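Local coordinates for lipoate-protein ligase 1 (Plasmodium falciparum, PDB 5T8U) that belongs to the lipoate-protein ligase family, pairing a catalytic domain that holds lipoic acid in this structure with a C-terminal domain, at residues G68-I73 with L312-I317; I169-E174 with E214-A219. All coordinates share one frame; numbering follows the deposited sequence.

Overall arrangement
Both contacts are buried, yet they differ in what they join. Interaction 1 brings a loop of the lipoyl protein ligase A/B catalytic family region against the first turn of helix 314-321 in the C-terminal family region, joining parts far apart in sequence. Interaction 2 stays inside the catalytic region and packs the end of strand 162-170, from the large mixed sheet, on helix 213-227. The first sets an asparagine amide against isoleucine methyls; the second is isoleucine on leucine throughout. Their centres lie about 27 Å apart and they share no element, though the side chains of I314 and I169 lie about 11 Å and 9 Å from the bound lipoic acid.

Interaction 1. Residues G68-I73 with L312-I317; sequences GKNQNI and LDINLI
The helix turn that brings I314 and I317 against N70 is fixed at its start by L316 N, which donates to D313 OD1 at 2.9 Å. This is an N-cap bond: nearly straight at 167°, it reaches the oxygen from above the carboxylate plane, 44° out of it. D313 is also the centre of an inverse gamma turn, with a weak bond from I314 N to L312 O. Helix 314-321 of the C-terminal region faces a catalytic-region loop, where a type I beta turn from G68 to Q71 carries N70; Q71 N bonds G68 O at 3.2 Å. The backbones keep their distance, 7.9 Å between N70 CA and I314 CA, and side chains bridge the gap. With CG anti to the carbonyl carbon (chi1 -63°), the N70 amide is carried out to the helix, its ND2 leading, as I317 comes from the opposite direction. N70 ND2 lies 3.6 Å from I317 CG2 and 4.0 Å from I314 CG2. It is buried with no hydrogen-bond partner in the model, an amide nitrogen set among methyls. I314 crosses N70 at about a right angle. The backbone of N70 is bonded to S309, the last residue of strand 302-309, which the I317 side chain also touches. K69 NZ forms a salt bridge with D318, the residue after I317 in the helix, an ionic link beside the contact of amide and methyls. The I317 CG2 methyl also meets the carbon of the amide, with N70 CG 3.9 Å away.

Interaction 2. Residues I169-E174 with E214-A219; sequences ILINLE and ENLCIA
The chain at I171, just past the end of strand 162-170, faces helix 213-227 across 8.5 Å from I171 CA to L216 CA, and no backbone bond links the two. I169 and I171, two residues apart, both direct their side chains at the helix, and L216 answers them both. The I169 branch extends with CD1 far out, so that it meets L216 tip to tip, I169 CD1 to L216 CD1 at 3.9 Å. I171 approaches at a slant and lays its end methyl against the base of the leucine: I171 CD1 is 3.9 Å from L216 CG, and L216 CB is equally near. In L216, CG stands anti to the backbone N (chi1 -177°), which carries the branch off the helix toward the strand. This is helix-on-sheet packing in the catalytic domain, consistent with a fold related to that of the class II tRNA synthetases. Strand 105-112, next to 162-170 in the sheet, adds F108, which I169 touches, and V106, which both I171 and C217 touch. A219, farther along the helix, packs on helix 117-132. I169 directly follows T168, a residue of the lipoic acid pocket, and the backbone of I169 is hydrogen-bonded to that of V106.

Interaction 1. Residues G68-I73 with L312-I317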
loop_
_atom_site.group_PDB
_atom_site.type_symbol
_atom_site.label_atom_id
_atom_site.label_comp_id
_atom_site.label_asym_id
_atom_site.label_seq_id
_atom_site.Cartn_x
_atom_site.Cartn_y
_atom_site.Cartn_z
ATOM N N GLY A 68 6.576 2.924 -4.573
ATOM C CA GLY A 68 6.256 3.431 -3.253
ATOM C C GLY A 68 6.261 4.945 -3.238
ATOM O O GLY A 68 7.090 5.571 -3.905
ATOM N N LYS A 69 5.346 5.546 -2.474
ATOM C CA LYS A 69 5.133 6.987 -2.562
ATOM C C LYS A 69 6.415 7.781 -2.348
ATOM O O LYS A 69 6.578 8.861 -2.928
ATOM C CB LYS A 69 4.077 7.422 -1.543
ATOM C CG LYS A 69 3.963 8.930 -1.391
ATOM C CD LYS A 69 2.714 9.334 -0.633
ATOM C CE LYS A 69 2.984 10.529 0.266
ATOM N NZ LYS A 69 1.730 11.176 0.741
ATOM N N ASN A 70 7.338 7.268 -1.531
ATOM C CA ASN A 70 8.504 8.033 -1.103
ATOM C C ASN A 70 9.824 7.374 -1.493
ATOM O O ASN A 70 10.871 7.734 -0.947
ATOM C CB ASN A 70 8.455 8.251 0.412
ATOM C CG ASN A 70 7.262 9.081 0.840
ATOM O OD1 ASN A 70 6.946 10.099 0.223
ATOM N ND2 ASN A 70 6.589 8.647 1.898
ATOM N N GLN A 71 9.806 6.430 -2.424
ATOM C CA GLN A 71 11.026 5.758 -2.841
ATOM C C GLN A 71 11.628 6.430 -4.072
ATOM O O GLN A 71 10.943 7.106 -4.844
ATOM C CB GLN A 71 10.750 4.284 -3.136
ATOM C CG GLN A 71 11.018 3.352 -1.971
ATOM C CD GLN A 71 11.040 1.896 -2.390
ATOM O OE1 GLN A 71 10.103 1.406 -3.020
ATOM N NE2 GLN A 71 12.117 1.197 -2.047
ATOM N N ASN A 72 12.934 6.238 -4.241
ATOM C CA ASN A 72 13.668 6.745 -5.394
ATOM C C ASN A 72 13.751 5.639 -6.438
ATOM O O ASN A 72 14.305 4.568 -6.171
ATOM C CB ASN A 72 15.064 7.214 -4.985
ATOM C CG ASN A 72 15.928 7.589 -6.175
ATOM O OD1 ASN A 72 16.508 6.723 -6.829
ATOM N ND2 ASN A 72 16.026 8.884 -6.453
ATOM N N ILE A 73 13.206 5.902 -7.627
ATOM C CA ILE A 73 13.102 4.860 -8.646
ATOM C C ILE A 73 14.485 4.395 -9.085
ATOM O O ILE A 73 14.697 3.208 -9.363
ATOM C CB ILE A 73 12.269 5.365 -9.839
ATOM C CG1 ILE A 73 12.018 4.222 -10.826
ATOM C CG2 ILE A 73 12.969 6.534 -10.530
ATOM C CD1 ILE A 73 11.036 4.561 -11.931
ATOM N N LEU A 312 6.835 2.532 6.112
ATOM C CA LEU A 312 5.389 2.358 6.020
ATOM C C LEU A 312 4.619 3.549 6.570
ATOM O O LEU A 312 3.472 3.774 6.166
ATOM C CB LEU A 312 4.958 1.101 6.782
ATOM C CG LEU A 312 5.391 -0.254 6.221
ATOM C CD1 LEU A 312 5.053 -1.350 7.215
ATOM C CD2 LEU A 312 4.729 -0.526 4.880
ATOM N N ASP A 313 5.218 4.311 7.487
ATOM C CA ASP A 313 4.537 5.428 8.138
ATOM C C ASP A 313 4.702 6.669 7.264
ATOM O O ASP A 313 5.555 7.529 7.491
ATOM C CB ASP A 313 5.085 5.642 9.543
ATOM C CG ASP A 313 4.121 6.397 10.438
ATOM O OD1 ASP A 313 3.486 7.358 9.957
ATOM O OD2 ASP A 313 3.994 6.022 11.623
ATOM N N ILE A 314 3.858 6.747 6.232
ATOM C CA ILE A 314 3.900 7.877 5.307
ATOM C C ILE A 314 3.556 9.181 6.018
ATOM O O ILE A 314 4.109 10.240 5.693
ATOM C CB ILE A 314 2.959 7.615 4.112
ATOM C CG1 ILE A 314 1.534 7.303 4.594
ATOM C CG2 ILE A 314 3.510 6.477 3.258
ATOM C CD1 ILE A 314 0.513 7.156 3.478
ATOM N N ASN A 315 2.644 9.130 6.990
ATOM C CA ASN A 315 2.306 10.324 7.760
ATOM C C ASN A 315 3.542 10.905 8.435
ATOM O O ASN A 315 3.842 12.098 8.299
ATOM C CB ASN A 315 1.232 9.978 8.794
ATOM C CG ASN A 315 1.017 11.082 9.811
ATOM O OD1 ASN A 315 1.680 11.124 10.849
ATOM N ND2 ASN A 315 0.077 11.976 9.524
ATOM N N LEU A 316 4.272 10.065 9.172
ATOM C CA LEU A 316 5.517 10.496 9.795
ATOM C C LEU A 316 6.418 11.197 8.787
ATOM O O LEU A 316 7.009 12.240 9.087
ATOM C CB LEU A 316 6.220 9.280 10.411
ATOM C CG LEU A 316 7.602 9.408 11.067
ATOM C CD1 LEU A 316 8.728 9.257 10.045
ATOM C CD2 LEU A 316 7.743 10.703 11.859
ATOM N N ILE A 317 6.506 10.657 7.570
ATOM C CA ILE A 317 7.475 11.161 6.604
ATOM C C ILE A 317 7.022 12.494 6.024
ATOM O O ILE A 317 7.848 13.369 5.746
ATOM C CB ILE A 317 7.724 10.109 5.509
ATOM C CG1 ILE A 317 8.658 9.034 6.072
ATOM C CG2 ILE A 317 8.295 10.754 4.234
ATOM C CD1 ILE A 317 9.073 7.990 5.091
#

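Interaction 2. Residues I169-E174 with E214-A219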
loop_
_atom_site.group_PDB
_atom_site.type_symbol
_atom_site.label_atom_id
_atom_site.label_comp_id
_atom_site.label_asym_id
_atom_site.label_seq_id
_atom_site.Cartn_x
_atom_site.Cartn_y
_atom_site.Cartn_z
ATOM N N ILE A 169 -0.491 -11.182 -1.996
ATOM C CA ILE A 169 -0.374 -12.597 -1.663
ATOM C C ILE A 169 0.304 -13.291 -2.835
ATOM O O ILE A 169 0.008 -12.991 -3.998
ATOM C CB ILE A 169 -1.752 -13.227 -1.372
ATOM C CG1 ILE A 169 -2.399 -12.559 -0.155
ATOM C CG2 ILE A 169 -1.623 -14.736 -1.155
ATOM C CD1 ILE A 169 -3.841 -12.970 0.083
ATOM N N LEU A 170 1.207 -14.219 -2.533
ATOM C CA LEU A 170 2.009 -14.885 -3.550
ATOM C C LEU A 170 1.472 -16.290 -3.797
ATOM O O LEU A 170 1.495 -17.137 -2.898
ATOM C CB LEU A 170 3.477 -14.927 -3.132
ATOM C CG LEU A 170 4.327 -13.764 -3.651
ATOM C CD1 LEU A 170 3.664 -12.411 -3.405
ATOM C CD2 LEU A 170 5.693 -13.810 -3.006
ATOM N N ILE A 171 0.996 -16.528 -5.019
ATOM C CA ILE A 171 0.474 -17.827 -5.427
ATOM C C ILE A 171 1.507 -18.516 -6.310
ATOM O O ILE A 171 2.141 -19.494 -5.899
ATOM C CB ILE A 171 -0.869 -17.683 -6.172
ATOM C CG1 ILE A 171 -1.877 -16.877 -5.342
ATOM C CG2 ILE A 171 -1.432 -19.057 -6.543
ATOM C CD1 ILE A 171 -2.334 -17.552 -4.067
ATOM N N ASN A 172 1.682 -18.001 -7.530
ATOM C CA ASN A 172 2.571 -18.592 -8.524
ATOM C C ASN A 172 3.514 -17.544 -9.106
ATOM O O ASN A 172 3.925 -17.644 -10.264
ATOM C CB ASN A 172 1.764 -19.258 -9.639
ATOM C CG ASN A 172 2.623 -20.098 -10.565
ATOM O OD1 ASN A 172 3.633 -20.666 -10.150
ATOM N ND2 ASN A 172 2.228 -20.172 -11.832
ATOM N N LEU A 173 3.859 -16.528 -8.317
ATOM C CA LEU A 173 4.746 -15.478 -8.796
ATOM C C LEU A 173 6.060 -16.069 -9.296
ATOM O O LEU A 173 6.593 -17.022 -8.724
ATOM C CB LEU A 173 5.013 -14.461 -7.683
ATOM C CG LEU A 173 6.013 -13.348 -8.007
ATOM C CD1 LEU A 173 5.479 -12.484 -9.127
ATOM C CD2 LEU A 173 6.316 -12.511 -6.776
ATOM N N GLU A 174 6.575 -15.499 -10.382
ATOM C CA GLU A 174 7.884 -15.879 -10.904
ATOM C C GLU A 174 8.945 -15.327 -9.961
ATOM O O GLU A 174 9.246 -14.132 -9.973
ATOM C CB GLU A 174 8.061 -15.349 -12.323
ATOM C CG GLU A 174 9.251 -15.932 -13.069
ATOM C CD GLU A 174 9.325 -15.451 -14.506
ATOM O OE1 GLU A 174 10.159 -15.980 -15.271
ATOM O OE2 GLU A 174 8.548 -14.544 -14.871
ATOM N N GLU A 214 -8.146 -18.275 -8.105
ATOM C CA GLU A 214 -9.580 -18.392 -7.858
ATOM C C GLU A 214 -9.855 -19.103 -6.538
ATOM O O GLU A 214 -10.707 -18.667 -5.755
ATOM C CB GLU A 214 -10.244 -19.129 -9.020
ATOM C CG GLU A 214 -10.316 -18.305 -10.297
ATOM C CD GLU A 214 -10.365 -19.155 -11.552
ATOM O OE1 GLU A 214 -9.900 -20.314 -11.510
ATOM O OE2 GLU A 214 -10.869 -18.663 -12.583
ATOM N N ASN A 215 -9.142 -20.198 -6.273
ATOM C CA ASN A 215 -9.326 -20.935 -5.026
ATOM C C ASN A 215 -9.049 -20.039 -3.822
ATOM O O ASN A 215 -9.915 -19.837 -2.958
ATOM C CB ASN A 215 -8.407 -22.162 -5.021
ATOM C CG ASN A 215 -8.842 -23.224 -4.027
ATOM O OD1 ASN A 215 -9.544 -22.937 -3.058
ATOM N ND2 ASN A 215 -8.415 -24.465 -4.262
ATOM N N LEU A 216 -7.838 -19.479 -3.760
ATOM C CA LEU A 216 -7.472 -18.604 -2.652
ATOM C C LEU A 216 -8.460 -17.457 -2.504
ATOM O O LEU A 216 -8.874 -17.124 -1.388
ATOM C CB LEU A 216 -6.052 -18.071 -2.861
ATOM C CG LEU A 216 -5.416 -17.189 -1.775
ATOM C CD1 LEU A 216 -5.814 -15.721 -1.920
ATOM C CD2 LEU A 216 -5.727 -17.704 -0.371
ATOM N N CYS A 217 -8.848 -16.834 -3.619
ATOM C CA CYS A 217 -9.783 -15.715 -3.556
ATOM C C CYS A 217 -11.109 -16.142 -2.940
ATOM O O CYS A 217 -11.624 -15.484 -2.029
ATOM C CB CYS A 217 -9.998 -15.136 -4.953
ATOM S SG CYS A 217 -8.637 -14.096 -5.551
ATOM N N ILE A 218 -11.680 -17.247 -3.426
ATOM C CA ILE A 218 -12.967 -17.714 -2.912
ATOM C C ILE A 218 -12.869 -17.987 -1.416
ATOM O O ILE A 218 -13.695 -17.513 -0.625
ATOM C CB ILE A 218 -13.436 -18.958 -3.691
ATOM C CG1 ILE A 218 -13.786 -18.569 -5.131
ATOM C CG2 ILE A 218 -14.649 -19.611 -3.014
ATOM C CD1 ILE A 218 -14.037 -19.744 -6.053
ATOM N N ALA A 219 -11.854 -18.751 -1.003
ATOM C CA ALA A 219 -11.678 -19.019 0.423
ATOM C C ALA A 219 -11.579 -17.721 1.216
ATOM O O ALA A 219 -12.161 -17.595 2.303
ATOM C CB ALA A 219 -10.435 -19.879 0.645
#